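Local coordinates for 2,3,4,5-tetrahydropyridine-2,6-dicarboxylate N-succinyltransferase (Campylobacter jejuni, PDB 2RIJ), which probably catalyses the transfer of a succinyl group from succinyl-CoA to cyclic tetrahydrodipicolinate, the first step of the succinylase route to lysine, at the interface of chains A and B. Sequence-based numbering; all coordinates share one arbitrary frame. Chains: chain A/B, Putative 2,3,4,5-tetrahydropyridine-2-carboxylate N- succinyltransferase.

The interface of chains A and B. Residues chain A 209, 222-223, 240; chain B 199-201, 207, 224.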
loop_
_atom_site.group_PDB
_atom_site.type_symbol
_atom_site.label_atom_id
_atom_site.label_comp_id
_atom_site.label_asym_id
_atom_site.label_seq_id
_atom_site.Cartn_x
_atom_site.Cartn_y
_atom_site.Cartn_z
ATOM N N LEU A 209 26.962 -23.041 33.654
ATOM C CA LEU A 209 27.408 -22.697 34.988
ATOM C C LEU A 209 27.674 -23.926 35.874
ATOM O O LEU A 209 28.235 -23.800 36.940
ATOM C CB LEU A 209 26.446 -21.667 35.641
ATOM C CG LEU A 209 26.546 -20.241 35.089
ATOM C CD1 LEU A 209 25.370 -19.414 35.704
ATOM C CD2 LEU A 209 27.923 -19.582 35.369
ATOM N N GLU A 222 20.516 -16.202 34.780
ATOM C CA GLU A 222 19.805 -17.448 35.012
ATOM C C GLU A 222 20.498 -18.567 34.252
ATOM O O GLU A 222 20.644 -18.517 33.018
ATOM C CB GLU A 222 18.324 -17.356 34.606
ATOM C CG GLU A 222 17.527 -18.691 34.588
ATOM C CD GLU A 222 17.852 -19.672 35.754
ATOM O OE1 GLU A 222 18.033 -19.182 36.909
ATOM O OE2 GLU A 222 17.946 -20.936 35.533
ATOM N N SER A 223 20.931 -19.574 35.000
ATOM C CA SER A 223 21.686 -20.688 34.448
ATOM C C SER A 223 20.984 -21.441 33.319
ATOM O O SER A 223 21.628 -21.824 32.393
ATOM C CB SER A 223 22.084 -21.709 35.539
ATOM O OG SER A 223 22.939 -22.733 35.022
ATOM N N PRO A 240 17.604 -12.675 31.914
ATOM C CA PRO A 240 16.822 -13.914 32.030
ATOM C C PRO A 240 15.449 -14.008 31.385
ATOM O O PRO A 240 14.948 -15.131 31.245
ATOM C CB PRO A 240 16.673 -14.070 33.552
ATOM C CG PRO A 240 16.730 -12.735 34.095
ATOM C CD PRO A 240 17.419 -11.824 33.103
ATOM N N ILE B 199 25.685 -23.385 40.870
ATOM C CA ILE B 199 25.613 -21.947 40.608
ATOM C C ILE B 199 24.360 -21.659 39.786
ATOM O O ILE B 199 24.235 -22.062 38.635
ATOM C CB ILE B 199 26.913 -21.430 39.935
ATOM C CG1 ILE B 199 28.151 -21.781 40.803
ATOM C CG2 ILE B 199 26.803 -19.927 39.591
ATOM C CD1 ILE B 199 28.093 -21.295 42.259
ATOM N N ASP B 200 23.423 -20.952 40.396
ATOM C CA ASP B 200 22.182 -20.620 39.717
ATOM C C ASP B 200 22.286 -19.425 38.767
ATOM O O ASP B 200 21.558 -19.360 37.767
ATOM C CB ASP B 200 21.093 -20.394 40.744
ATOM C CG ASP B 200 20.818 -21.646 41.546
ATOM O OD1 ASP B 200 20.755 -22.756 40.950
ATOM O OD2 ASP B 200 20.739 -21.508 42.768
ATOM N N PHE B 201 23.128 -18.450 39.113
ATOM C CA PHE B 201 23.327 -17.244 38.327
ATOM C C PHE B 201 24.576 -16.482 38.788
ATOM O O PHE B 201 25.127 -16.742 39.859
ATOM C CB PHE B 201 22.077 -16.347 38.263
ATOM C CG PHE B 201 21.644 -15.691 39.580
ATOM C CD1 PHE B 201 20.967 -16.405 40.540
ATOM C CD2 PHE B 201 21.879 -14.365 39.810
ATOM C CE1 PHE B 201 20.561 -15.820 41.730
ATOM C CE2 PHE B 201 21.444 -13.762 40.966
ATOM C CZ PHE B 201 20.789 -14.490 41.940
ATOM N N ARG B 207 17.601 -11.952 43.617
ATOM C CA ARG B 207 16.244 -12.039 43.197
ATOM C C ARG B 207 15.334 -11.553 44.334
ATOM O O ARG B 207 15.643 -11.692 45.521
ATOM C CB ARG B 207 15.920 -13.461 42.772
ATOM C CG ARG B 207 16.707 -13.828 41.479
ATOM C CD ARG B 207 16.941 -15.218 41.288
ATOM N NE ARG B 207 17.628 -15.474 40.027
ATOM C CZ ARG B 207 17.783 -16.680 39.552
ATOM N NH1 ARG B 207 17.327 -17.696 40.232
ATOM N NH2 ARG B 207 18.365 -16.867 38.404
ATOM N N SER B 224 13.673 -16.301 38.966
ATOM C CA SER B 224 14.623 -15.599 38.099
ATOM C C SER B 224 13.962 -14.440 37.293
ATOM O O SER B 224 14.639 -13.582 36.734
ATOM C CB SER B 224 15.283 -16.604 37.146
ATOM O OG SER B 224 14.336 -17.116 36.266
HETATM O O HOH W 1 23.825 -24.207 36.999
HETATM O O HOH W 2 27.629 -24.939 39.461
#
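Two subunits of the homotrimeric, left-handed beta-helix acyltransferase meet here, about 19 Å from the predicted catalytic B:Glu258, which suggests a part in assembly rather than direct chemistry. The charged contact is a salt bridge: B:Arg207 NH2 donates to the carboxylate oxygen OE1 of A:Glu222 at 2.8 Å, using that oxygen's anti lone pair. The side chains cross at about a right angle, their flat ends turned 40° apart. Glutamate suits the place because its chain, with CG anti to the backbone N (chi1 170°), bends at chi2 and brings the carboxylate back to the guanidinium. Arginine reaches it with a chain extended from CG to NE, its flat head sandwiched within its own subunit: B:Phe201 CD1 lies 3.3 Å above the centre of one face, and small B:Ser224 fits its CB toward the rim of the other. This should restrict guanidinium rotation.

Main chain pairs directly where A:Ser223 N, starting 3-10 helix 223-225, donates to B:Asp200 O (2.8 Å), in the carbonyl plane. Small serine permits this approach, and its hydroxyl OG meets a water bound to B:Ile199 O. Another water joins A:Leu209 O to B:Ile199 N.

Apolar packing is looser. Leucine can line a backbone without polar partners: methyl A:Leu209 CD1 is 4.0 Å from B:Phe201 CA. A:Glu222 CG packs 4.0 Å from B:Ser224 CB. Separately, the compact ring of A:Pro240 makes a van der Waals contact, CG 3.5 Å from the carbonyl B:Ser224 O, as does A:Leu209 CB, 3.7 Å from B:Ile199 O.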